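Local coordinates for ribokinase (Giardia lamblia, PDB 6WHJ), which probably phosphorylates D-ribose at O-5 with ATP and a magnesium ion, giving D-ribose 5-phosphate, at residues C145-D150 with A180-S185; V141-E146 with L169-N174; L123-V128 with T152-E157; V158-K163 with L188-I193. One frame throughout, in Å; residues are numbered along the deposited sequence.

Interaction 1. Residues C145-D150 with A180-S185; sequences CEISPD and ADYDFS. With EDO (1,2-ethanediol), chain F.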
# COMPACT_ATOMS: atom_id res chain seq x y z
N CYS B 145 15.31 -4.76 -12.80
CA CYS B 145 15.27 -3.30 -12.79
C CYS B 145 14.70 -2.76 -11.49
O CYS B 145 14.04 -1.71 -11.48
CB CYS B 145 14.45 -2.78 -13.97
SG CYS B 145 15.13 -3.14 -15.60
N GLU B 146 14.96 -3.43 -10.36
CA GLU B 146 14.42 -3.00 -9.07
C GLU B 146 15.51 -2.61 -8.08
O GLU B 146 15.28 -2.62 -6.87
CB GLU B 146 13.52 -4.09 -8.48
CG GLU B 146 12.18 -4.24 -9.19
CD GLU B 146 11.25 -5.23 -8.50
OE1 GLU B 146 11.73 -6.01 -7.65
OE2 GLU B 146 10.04 -5.24 -8.83
N ILE B 147 16.72 -2.29 -8.56
CA ILE B 147 17.71 -1.57 -7.76
C ILE B 147 17.98 -0.24 -8.46
O ILE B 147 17.32 0.09 -9.45
CB ILE B 147 19.00 -2.38 -7.54
CG1 ILE B 147 19.74 -2.63 -8.86
CG2 ILE B 147 18.70 -3.70 -6.81
CD1 ILE B 147 21.15 -3.20 -8.68
N SER B 148 18.96 0.52 -7.98
CA SER B 148 19.16 1.86 -8.50
C SER B 148 19.82 1.82 -9.89
O SER B 148 20.64 0.95 -10.17
CB SER B 148 20.03 2.68 -7.56
OG SER B 148 21.38 2.69 -8.00
N PRO B 149 19.46 2.77 -10.77
CA PRO B 149 20.08 2.80 -12.10
C PRO B 149 21.60 2.92 -12.07
O PRO B 149 22.29 2.18 -12.79
CB PRO B 149 19.44 4.04 -12.76
CG PRO B 149 18.14 4.19 -12.05
CD PRO B 149 18.40 3.78 -10.63
N ASP B 150 22.14 3.81 -11.24
CA ASP B 150 23.58 4.01 -11.20
C ASP B 150 24.31 2.79 -10.65
O ASP B 150 25.40 2.45 -11.11
CB ASP B 150 23.92 5.23 -10.34
CG ASP B 150 23.53 6.54 -10.99
OD1 ASP B 150 23.23 6.55 -12.21
OD2 ASP B 150 23.55 7.57 -10.29
N ALA B 180 12.02 4.23 -17.04
CA ALA B 180 12.56 5.17 -18.02
C ALA B 180 13.95 5.67 -17.62
O ALA B 180 14.68 6.19 -18.48
CB ALA B 180 11.61 6.35 -18.21
N ASP B 181 14.35 5.53 -16.36
CA ASP B 181 15.63 6.04 -15.91
C ASP B 181 16.76 5.03 -16.02
O ASP B 181 17.89 5.34 -15.62
CB ASP B 181 15.53 6.53 -14.45
CG ASP B 181 14.94 5.49 -13.52
OD1 ASP B 181 14.61 4.38 -13.99
OD2 ASP B 181 14.82 5.76 -12.30
N TYR B 182 16.51 3.85 -16.58
CA TYR B 182 17.54 2.83 -16.76
C TYR B 182 18.26 3.01 -18.08
O TYR B 182 17.62 3.13 -19.14
CB TYR B 182 16.93 1.44 -16.68
CG TYR B 182 17.13 0.75 -15.36
CD1 TYR B 182 17.55 -0.58 -15.31
CD2 TYR B 182 16.84 1.39 -14.17
CE1 TYR B 182 17.71 -1.23 -14.10
CE2 TYR B 182 17.00 0.76 -12.96
CZ TYR B 182 17.43 -0.56 -12.93
OH TYR B 182 17.58 -1.20 -11.72
N ASP B 183 19.59 2.99 -18.03
CA ASP B 183 20.43 3.01 -19.23
C ASP B 183 20.46 1.59 -19.79
O ASP B 183 21.38 0.81 -19.56
CB ASP B 183 21.82 3.52 -18.89
CG ASP B 183 22.64 3.87 -20.12
OD1 ASP B 183 22.34 3.36 -21.21
OD2 ASP B 183 23.59 4.68 -19.98
N PHE B 184 19.39 1.25 -20.53
CA PHE B 184 19.27 -0.10 -21.08
C PHE B 184 20.34 -0.35 -22.14
O PHE B 184 20.86 -1.47 -22.25
CB PHE B 184 17.88 -0.30 -21.67
CG PHE B 184 16.81 -0.42 -20.64
CD1 PHE B 184 16.70 -1.56 -19.86
CD2 PHE B 184 15.93 0.63 -20.42
CE1 PHE B 184 15.72 -1.66 -18.89
CE2 PHE B 184 14.95 0.53 -19.45
CZ PHE B 184 14.84 -0.62 -18.68
N SER B 185 20.70 0.68 -22.90
CA SER B 185 21.74 0.51 -23.90
C SER B 185 23.04 0.04 -23.26
O SER B 185 23.69 -0.89 -23.76
CB SER B 185 21.92 1.82 -24.67
OG SER B 185 22.99 1.75 -25.59
C1 EDO F . 7.65 -7.15 -7.72
O1 EDO F . 7.71 -5.78 -8.13
C2 EDO F . 7.14 -7.24 -6.28
O2 EDO F . 7.79 -6.23 -5.50

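Interaction 2. Residues V141-E146 with L169-N174; sequences VVMQCE and LRFVFN. With EDO (1,2-ethanediol), chain F.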
# COMPACT_ATOMS: atom_id res chain seq x y z
N VAL B 141 24.52 -15.09 -14.50
CA VAL B 141 24.26 -13.99 -13.58
C VAL B 141 23.02 -13.28 -14.09
O VAL B 141 22.89 -13.05 -15.30
CB VAL B 141 25.46 -13.04 -13.44
CG1 VAL B 141 25.86 -12.45 -14.77
CG2 VAL B 141 25.14 -11.94 -12.44
N VAL B 142 22.08 -12.97 -13.18
CA VAL B 142 20.74 -12.48 -13.53
C VAL B 142 20.48 -11.16 -12.83
O VAL B 142 20.77 -11.02 -11.63
CB VAL B 142 19.65 -13.51 -13.17
CG1 VAL B 142 18.32 -13.11 -13.78
CG2 VAL B 142 20.04 -14.90 -13.61
N MET B 143 19.92 -10.20 -13.56
CA MET B 143 19.58 -8.90 -13.00
C MET B 143 18.23 -8.45 -13.55
O MET B 143 17.79 -8.91 -14.61
CB MET B 143 20.64 -7.84 -13.34
CG MET B 143 22.04 -8.15 -12.84
SD MET B 143 23.15 -6.75 -12.99
CE MET B 143 22.47 -5.61 -11.78
N GLN B 144 17.59 -7.54 -12.82
CA GLN B 144 16.31 -6.94 -13.21
C GLN B 144 16.41 -5.42 -13.16
O GLN B 144 17.47 -4.85 -13.42
CB GLN B 144 15.18 -7.43 -12.32
CG GLN B 144 15.09 -8.93 -12.16
CD GLN B 144 16.08 -9.46 -11.17
OE1 GLN B 144 16.46 -8.77 -10.22
NE2 GLN B 144 16.50 -10.70 -11.36
N CYS B 145 15.31 -4.76 -12.80
CA CYS B 145 15.27 -3.30 -12.79
C CYS B 145 14.70 -2.76 -11.49
O CYS B 145 14.04 -1.71 -11.48
CB CYS B 145 14.45 -2.78 -13.97
SG CYS B 145 15.13 -3.14 -15.60
N GLU B 146 14.96 -3.43 -10.36
CA GLU B 146 14.42 -3.00 -9.07
C GLU B 146 15.51 -2.61 -8.08
O GLU B 146 15.28 -2.62 -6.87
CB GLU B 146 13.52 -4.09 -8.48
CG GLU B 146 12.18 -4.24 -9.19
CD GLU B 146 11.25 -5.23 -8.50
OE1 GLU B 146 11.73 -6.01 -7.65
OE2 GLU B 146 10.04 -5.24 -8.83
N LEU B 169 30.57 -17.62 -18.44
CA LEU B 169 29.56 -16.82 -17.76
C LEU B 169 28.66 -16.14 -18.79
O LEU B 169 29.15 -15.55 -19.76
CB LEU B 169 30.22 -15.78 -16.87
CG LEU B 169 29.26 -14.81 -16.19
CD1 LEU B 169 28.35 -15.55 -15.24
CD2 LEU B 169 30.02 -13.74 -15.48
N ARG B 170 27.34 -16.25 -18.59
CA ARG B 170 26.35 -15.58 -19.42
C ARG B 170 25.52 -14.65 -18.55
O ARG B 170 25.15 -15.01 -17.42
CB ARG B 170 25.44 -16.59 -20.12
CG ARG B 170 26.15 -17.41 -21.16
CD ARG B 170 26.64 -16.64 -22.35
NE ARG B 170 27.29 -17.55 -23.28
CZ ARG B 170 28.59 -17.86 -23.25
NH1 ARG B 170 29.39 -17.29 -22.35
NH2 ARG B 170 29.08 -18.72 -24.13
N PHE B 171 25.24 -13.45 -19.06
CA PHE B 171 24.43 -12.46 -18.37
C PHE B 171 23.00 -12.52 -18.92
O PHE B 171 22.77 -12.23 -20.10
CB PHE B 171 25.05 -11.07 -18.55
CG PHE B 171 24.29 -9.94 -17.90
CD1 PHE B 171 23.39 -10.17 -16.87
CD2 PHE B 171 24.53 -8.63 -18.30
CE1 PHE B 171 22.71 -9.11 -16.28
CE2 PHE B 171 23.86 -7.57 -17.71
CZ PHE B 171 22.95 -7.81 -16.69
N VAL B 172 22.05 -12.91 -18.07
CA VAL B 172 20.63 -12.90 -18.38
C VAL B 172 20.01 -11.67 -17.73
O VAL B 172 20.03 -11.53 -16.50
CB VAL B 172 19.93 -14.18 -17.88
CG1 VAL B 172 18.43 -14.15 -18.28
CG2 VAL B 172 20.65 -15.42 -18.41
N PHE B 173 19.46 -10.77 -18.56
CA PHE B 173 18.85 -9.53 -18.11
C PHE B 173 17.35 -9.57 -18.37
O PHE B 173 16.91 -9.63 -19.52
CB PHE B 173 19.51 -8.33 -18.79
CG PHE B 173 18.92 -7.00 -18.39
CD1 PHE B 173 18.67 -6.70 -17.06
CD2 PHE B 173 18.68 -6.02 -19.34
CE1 PHE B 173 18.14 -5.46 -16.69
CE2 PHE B 173 18.16 -4.79 -18.99
CZ PHE B 173 17.89 -4.51 -17.65
N ASN B 174 16.56 -9.50 -17.30
CA ASN B 174 15.10 -9.40 -17.37
C ASN B 174 14.69 -7.97 -17.06
O ASN B 174 14.65 -7.59 -15.88
CB ASN B 174 14.45 -10.38 -16.39
CG ASN B 174 12.96 -10.18 -16.26
OD1 ASN B 174 12.42 -10.26 -15.16
ND2 ASN B 174 12.30 -9.88 -17.37
C1 EDO F . 7.65 -7.15 -7.72
O1 EDO F . 7.71 -5.78 -8.13
C2 EDO F . 7.14 -7.24 -6.28
O2 EDO F . 7.79 -6.23 -5.50

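Interaction 3. Residues L123-V128 with T152-E157; sequences LKPSLV and TLLFVE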
# COMPACT_ATOMS: atom_id res chain seq x y z
N LEU B 123 22.46 -1.36 -2.73
CA LEU B 123 23.17 -2.51 -3.29
C LEU B 123 24.09 -2.01 -4.40
O LEU B 123 23.63 -1.69 -5.50
CB LEU B 123 22.17 -3.55 -3.82
CG LEU B 123 22.73 -4.89 -4.31
CD1 LEU B 123 23.39 -5.61 -3.18
CD2 LEU B 123 21.64 -5.76 -4.90
N LYS B 124 25.38 -1.94 -4.10
CA LYS B 124 26.47 -1.56 -4.98
C LYS B 124 27.50 -2.67 -4.93
O LYS B 124 27.48 -3.50 -4.01
CB LYS B 124 27.19 -0.26 -4.54
CG LYS B 124 26.40 0.91 -4.03
CD LYS B 124 27.40 1.98 -3.63
CE LYS B 124 26.80 3.36 -3.60
NZ LYS B 124 25.54 3.37 -2.79
N PRO B 125 28.41 -2.74 -5.90
CA PRO B 125 29.52 -3.70 -5.77
C PRO B 125 30.28 -3.57 -4.46
O PRO B 125 30.56 -4.59 -3.82
CB PRO B 125 30.42 -3.34 -6.97
CG PRO B 125 29.47 -2.80 -7.99
CD PRO B 125 28.43 -2.04 -7.20
N SER B 126 30.56 -2.34 -4.01
CA SER B 126 31.35 -2.15 -2.80
C SER B 126 30.68 -2.76 -1.57
O SER B 126 31.36 -3.11 -0.59
CB SER B 126 31.65 -0.66 -2.60
OG SER B 126 30.49 0.07 -2.20
N LEU B 127 29.35 -2.85 -1.56
CA LEU B 127 28.65 -3.51 -0.46
C LEU B 127 28.88 -5.02 -0.45
O LEU B 127 28.75 -5.65 0.60
CB LEU B 127 27.15 -3.21 -0.53
CG LEU B 127 26.37 -3.66 0.70
CD1 LEU B 127 26.88 -2.88 1.90
CD2 LEU B 127 24.86 -3.47 0.50
N VAL B 128 29.20 -5.60 -1.61
CA VAL B 128 29.42 -7.04 -1.72
C VAL B 128 30.80 -7.22 -2.35
O VAL B 128 30.92 -7.64 -3.51
CB VAL B 128 28.30 -7.72 -2.53
CG1 VAL B 128 27.08 -7.94 -1.66
CG2 VAL B 128 27.91 -6.89 -3.74
N THR B 152 23.17 -0.35 -10.83
CA THR B 152 23.11 -1.37 -11.87
C THR B 152 24.29 -1.23 -12.82
O THR B 152 24.92 -2.23 -13.20
CB THR B 152 21.80 -1.26 -12.64
OG1 THR B 152 20.70 -1.46 -11.73
CG2 THR B 152 21.72 -2.32 -13.72
N LEU B 153 24.63 0.01 -13.21
CA LEU B 153 25.75 0.22 -14.12
C LEU B 153 27.07 -0.13 -13.46
O LEU B 153 28.02 -0.56 -14.14
CB LEU B 153 25.75 1.66 -14.64
CG LEU B 153 24.55 2.01 -15.51
CD1 LEU B 153 24.69 3.37 -16.16
CD2 LEU B 153 24.28 0.93 -16.57
N LEU B 154 27.17 0.05 -12.14
CA LEU B 154 28.36 -0.44 -11.45
C LEU B 154 28.42 -1.96 -11.49
O LEU B 154 29.49 -2.53 -11.73
CB LEU B 154 28.40 0.07 -10.01
CG LEU B 154 28.56 1.58 -9.76
CD1 LEU B 154 28.50 1.88 -8.27
CD2 LEU B 154 29.84 2.11 -10.37
N PHE B 155 27.28 -2.64 -11.28
CA PHE B 155 27.29 -4.10 -11.37
C PHE B 155 27.57 -4.57 -12.78
O PHE B 155 28.22 -5.60 -12.97
CB PHE B 155 25.97 -4.70 -10.88
CG PHE B 155 25.89 -4.83 -9.39
CD1 PHE B 155 26.73 -5.69 -8.71
CD2 PHE B 155 24.95 -4.09 -8.68
CE1 PHE B 155 26.67 -5.80 -7.34
CE2 PHE B 155 24.87 -4.20 -7.30
CZ PHE B 155 25.73 -5.05 -6.63
N VAL B 156 27.09 -3.83 -13.78
CA VAL B 156 27.38 -4.15 -15.18
C VAL B 156 28.89 -4.17 -15.41
O VAL B 156 29.42 -5.07 -16.07
CB VAL B 156 26.67 -3.15 -16.11
CG1 VAL B 156 27.34 -3.10 -17.47
CG2 VAL B 156 25.20 -3.54 -16.26
N GLU B 157 29.61 -3.19 -14.86
CA GLU B 157 31.06 -3.19 -15.04
C GLU B 157 31.71 -4.39 -14.36
O GLU B 157 32.63 -5.00 -14.91
CB GLU B 157 31.64 -1.87 -14.53
CG GLU B 157 33.15 -1.83 -14.61
CD GLU B 157 33.68 -1.96 -16.03
OE1 GLU B 157 32.95 -1.61 -17.00
OE2 GLU B 157 34.84 -2.42 -16.19

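Interaction 4. Residues V158-K163 with L188-I193; sequences VIKQAK and LSITDI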
# COMPACT_ATOMS: atom_id res chain seq x y z
N VAL B 158 31.21 -4.78 -13.18
CA VAL B 158 31.75 -5.97 -12.53
C VAL B 158 31.55 -7.19 -13.42
O VAL B 158 32.48 -8.00 -13.61
CB VAL B 158 31.09 -6.17 -11.16
CG1 VAL B 158 31.45 -7.53 -10.59
CG2 VAL B 158 31.50 -5.06 -10.21
N ILE B 159 30.36 -7.34 -14.00
CA ILE B 159 30.06 -8.50 -14.82
C ILE B 159 30.92 -8.50 -16.09
O ILE B 159 31.42 -9.55 -16.52
CB ILE B 159 28.56 -8.52 -15.14
CG1 ILE B 159 27.76 -8.64 -13.84
CG2 ILE B 159 28.22 -9.68 -16.05
CD1 ILE B 159 26.27 -8.45 -14.03
N LYS B 160 31.13 -7.32 -16.68
CA LYS B 160 32.00 -7.22 -17.85
C LYS B 160 33.40 -7.73 -17.53
O LYS B 160 34.00 -8.46 -18.32
CB LYS B 160 32.04 -5.77 -18.36
CG LYS B 160 32.93 -5.51 -19.59
CD LYS B 160 32.95 -4.02 -19.93
CE LYS B 160 33.76 -3.72 -21.17
NZ LYS B 160 34.01 -2.25 -21.34
N GLN B 161 33.90 -7.38 -16.34
CA GLN B 161 35.21 -7.87 -15.91
C GLN B 161 35.18 -9.36 -15.57
O GLN B 161 36.19 -10.05 -15.76
CB GLN B 161 35.68 -7.08 -14.69
CG GLN B 161 36.34 -5.75 -15.00
CD GLN B 161 36.57 -4.91 -13.75
OE1 GLN B 161 37.07 -5.40 -12.73
NE2 GLN B 161 36.24 -3.63 -13.84
N ALA B 162 34.04 -9.87 -15.09
CA ALA B 162 33.95 -11.29 -14.77
C ALA B 162 33.87 -12.14 -16.03
O ALA B 162 34.43 -13.24 -16.08
CB ALA B 162 32.74 -11.56 -13.86
N LYS B 163 33.18 -11.65 -17.07
CA LYS B 163 33.10 -12.46 -18.28
C LYS B 163 34.44 -12.54 -19.00
O LYS B 163 34.74 -13.55 -19.65
CB LYS B 163 32.00 -11.95 -19.22
CG LYS B 163 30.61 -12.08 -18.59
CD LYS B 163 29.45 -11.95 -19.57
CE LYS B 163 29.66 -10.94 -20.66
NZ LYS B 163 28.67 -11.19 -21.75
N LEU B 188 22.58 -3.61 -22.02
CA LEU B 188 22.55 -4.59 -23.09
C LEU B 188 23.93 -4.90 -23.67
O LEU B 188 24.13 -5.98 -24.22
CB LEU B 188 21.61 -4.12 -24.21
CG LEU B 188 20.11 -4.32 -23.99
CD1 LEU B 188 19.29 -3.47 -24.95
CD2 LEU B 188 19.77 -5.78 -24.19
N SER B 189 24.89 -3.98 -23.55
CA SER B 189 26.20 -4.19 -24.17
C SER B 189 26.96 -5.36 -23.55
O SER B 189 27.88 -5.88 -24.18
CB SER B 189 27.04 -2.93 -24.08
OG SER B 189 27.18 -2.53 -22.73
N ILE B 190 26.59 -5.79 -22.35
CA ILE B 190 27.17 -6.99 -21.77
C ILE B 190 26.12 -8.06 -21.54
O ILE B 190 26.45 -9.14 -21.04
CB ILE B 190 27.92 -6.71 -20.45
CG1 ILE B 190 26.93 -6.29 -19.37
CG2 ILE B 190 29.03 -5.64 -20.67
CD1 ILE B 190 27.41 -6.56 -17.97
N THR B 191 24.87 -7.80 -21.91
CA THR B 191 23.82 -8.80 -21.82
C THR B 191 24.05 -9.87 -22.87
O THR B 191 24.35 -9.57 -24.04
CB THR B 191 22.45 -8.16 -22.02
OG1 THR B 191 22.17 -7.27 -20.93
CG2 THR B 191 21.36 -9.24 -22.10
N ASP B 192 23.92 -11.13 -22.46
CA ASP B 192 23.99 -12.23 -23.40
C ASP B 192 22.62 -12.69 -23.84
O ASP B 192 22.42 -12.99 -25.02
CB ASP B 192 24.76 -13.40 -22.77
CG ASP B 192 26.19 -13.02 -22.41
OD1 ASP B 192 26.51 -12.90 -21.21
OD2 ASP B 192 26.98 -12.82 -23.35
N ILE B 193 21.66 -12.74 -22.92
CA ILE B 193 20.28 -13.16 -23.18
C ILE B 193 19.34 -12.13 -22.57
O ILE B 193 19.33 -11.95 -21.34
CB ILE B 193 19.99 -14.56 -22.63
CG1 ILE B 193 20.94 -15.59 -23.27
CG2 ILE B 193 18.51 -14.91 -22.82
CD1 ILE B 193 20.92 -16.94 -22.62

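Interaction 1. Residues C145-D150 with A180-S185
CB of Cys-145 lies over one face of the Tyr-182 ring, and the carbonyl O of Ile-147 lies at the ring's edge, in its plane. The Phe-184 ring has CB of Tyr-182 over one face and SG of Cys-145 at its edge. In the alpha/beta fold of the PfkB family, this contact joins two loops that leave neighbouring parallel strands, each just before a helix. CB of Cys-145 makes a CH-pi contact, 4.0 Å from the centroid of the Tyr-182 ring. SG stands anti to the carbonyl carbon (chi1 -64°). There it comes 3.5 Å from CD1 of Tyr-182, oblique to that ring, and 3.7 Å from CE1 of Phe-184, so one sulfur meets two aromatic rings.

The polar anchor is the tyrosine hydroxyl. Tyr-182 OH donates to the backbone O of Ile-147 at 2.6 Å, from above the carbonyl plane and 53° out of it. A weak hydrogen bond also links this hydroxyl to Thr-152 in the following helix. The bond to Ile-147 ties the ring to the backbone one residue before Ser-148, the N-cap of helix 149-165. Ser-148 OG caps Asn-151 N, and Asp-183 OD1 caps Lys-186 N in helix 184-188.

Glu-146 belongs to the predicted substrate site, and its side chain lies outside this packing. Its OE1 accepts from Ser-14 OG and Lys-44 N, and an ethanediol, probably from the crystallisation liquor, is hydrogen-bonded at OE2.

Pro-149 comes obliquely against the Tyr-182 ring. The carboxylate of Asp-181 pairs with Arg-179, yet it also borders the proline ring. CG of Pro-149 touches CE2 of Tyr-182 at 3.7 Å and OD2 of Asp-181 at 3.7 Å.

Interaction 2. Residues V141-E146 with L169-N174
The carbonyl O of Val-141 accepts the backbone N of Val-172 at 2.9 Å and takes a CA-H contact from Phe-171. CD1 of Phe-171 meets the same oxygen with the ring edge, 3.3 Å away. Further along, Met-143 O accepts Asn-174 N at 3.0 Å, nearly along the C=O axis. Val-141 N and Met-143 N donate to Arg-170 O and Val-172 O in return. These four bonds pair strands 140-143 and 170-173 in parallel, with 21° between their directions. The helix 149-165 connects them as a beta-alpha-beta crossover in the central sheet of the ribokinase fold.

Val-141, Phe-171, Met-143 and Phe-173 share one face of the sheet. Phe-171 holds CG anti to its backbone N (chi1 179°), and CE1 of its ring reaches CG of Met-143 at 3.6 Å. The Met-143 sulfur makes an oblique Met-aromatic contact with that ring. Phe-173 turns its ring edge to Gln-144 O, and its CZ is 3.7 Å from SG of Cys-145. Val-142 and Val-172 lie on the other face. Beyond the strands, Gln-144 NE2 bonds Gln-48, and Asn-174 ND2 bonds Cys-195 O.

Interaction 3. Residues L123-V128 with T152-E157
CD of Pro-125 makes a CH-pi contact with Phe-155. It stands 4.0 Å from the centroid of the Phe-155 ring, only 6° off the ring normal, so it sits over the centre of one face. The backbone N of Pro-125 lies over the same ring. Phe-155 holds CG anti to its carbonyl carbon (chi1 -81°), and the ring extends from the helix to meet the loop.

Two atoms lie at the ring's edge. CG2 of Val-128 is in plane, 4.0 Å from CE1 of Phe-155, and the backbone O of Leu-123 is 3.3 Å from CE2 of Phe-155. The side-chain CG of Leu-123 makes an apolar contact with the same CE2 at 3.7 Å. The carbonyl carbon of Lys-124 approaches CZ of Phe-155 obliquely. The side chains of Leu-123 and Val-128 each cross Phe-155 at about a right angle.

A further apolar contact lies one residue earlier on the helix. CB of Leu-154 meets CD of Pro-125 at 3.5 Å and CG of Pro-125 at 3.7 Å. The two side chains cross at about a right angle.

Polar bonding stays local. The backbone N of Val-128 bonds to Pro-125 O at 2.8 Å, inside the loop itself. Val-128 also touches Val-65 and Lys-91, and Leu-123 touches Ala-67, so the loop lies between the helix and strands of the main sheet. The loop between strand 111-116 and helix 131-135 packs here on the crossover helix 149-165 of a beta-alpha-beta unit of the PfkB fold.

Interaction 4. Residues V158-K163 with L188-I193
Ile-190 meets helix 149-165 with two separate branches. Its CG1 lies between the backbone N and the carbonyl carbon (chi1 68°), and CD1 beyond it reaches Ile-159. CD1 of Ile-190 is 3.6 Å from CB of Ile-159 and also touches CG2 of that residue. The other branch, CG2, rests on CB of Lys-160 at 3.8 Å. Both pairs of side chains cross at about a right angle. Lys-160 takes part with the start of its side chain alone, since the rest runs extended and away.

The backbone of Ile-190 has a second task. Its O accepts Lys-163 NZ at 3.1 Å, with the amine above the carbonyl plane, 35° out of it.

Asp-192 comes next in the contact. Its carboxylate and the Lys-163 amine reach toward each other, tip to tip. NZ of Lys-163 stands 2.8 Å from both OD1 and OD2 of Asp-192. It forms a salt bridge with OD1, although the hydrogen bond within it is weak. The lysine chain is bent at chi3 (-37°), which turns CE out of a straight run from the helix. OD1 of Asp-192 also accepts the backbone N of Phe-171, and OD2 pairs with Lys-234.

The contact joins the crossover helix to the loop that enters strand 193-194 of the central sheet, away from the predicted substrate, ATP and potassium sites. The amine of Lys-163 is shared between a carboxylate and the neutral carbonyl of Ile-190. The buried carboxylate has two lysines and a backbone N-H around it, which would probably favour the charged form of Asp-192.

All four contacts surround one beta-alpha-beta unit of the PfkB fold, strand 140-143, helix 149-165 and strand 170-173. Interaction 2 pairs the two strands. Interactions 1, 3 and 4 use successive parts of the helix, from its N-terminal end onward. The centres of interactions 2 and 4 are about 9 Å apart, and those of 1 and 4 about 15 Å. Met-143 of interaction 2 packs on Phe-155 of interaction 3. Along the chain, interaction 3 closes before interaction 4 opens, interactions 1 and 2 start from the same stretch, and the remaining pairs interleave. Interactions 1 and 2 share Cys-145 and Glu-146. Glu-146 belongs to the predicted substrate site, just past the end of strand 140-143, while interaction 4 lies away from the predicted sites.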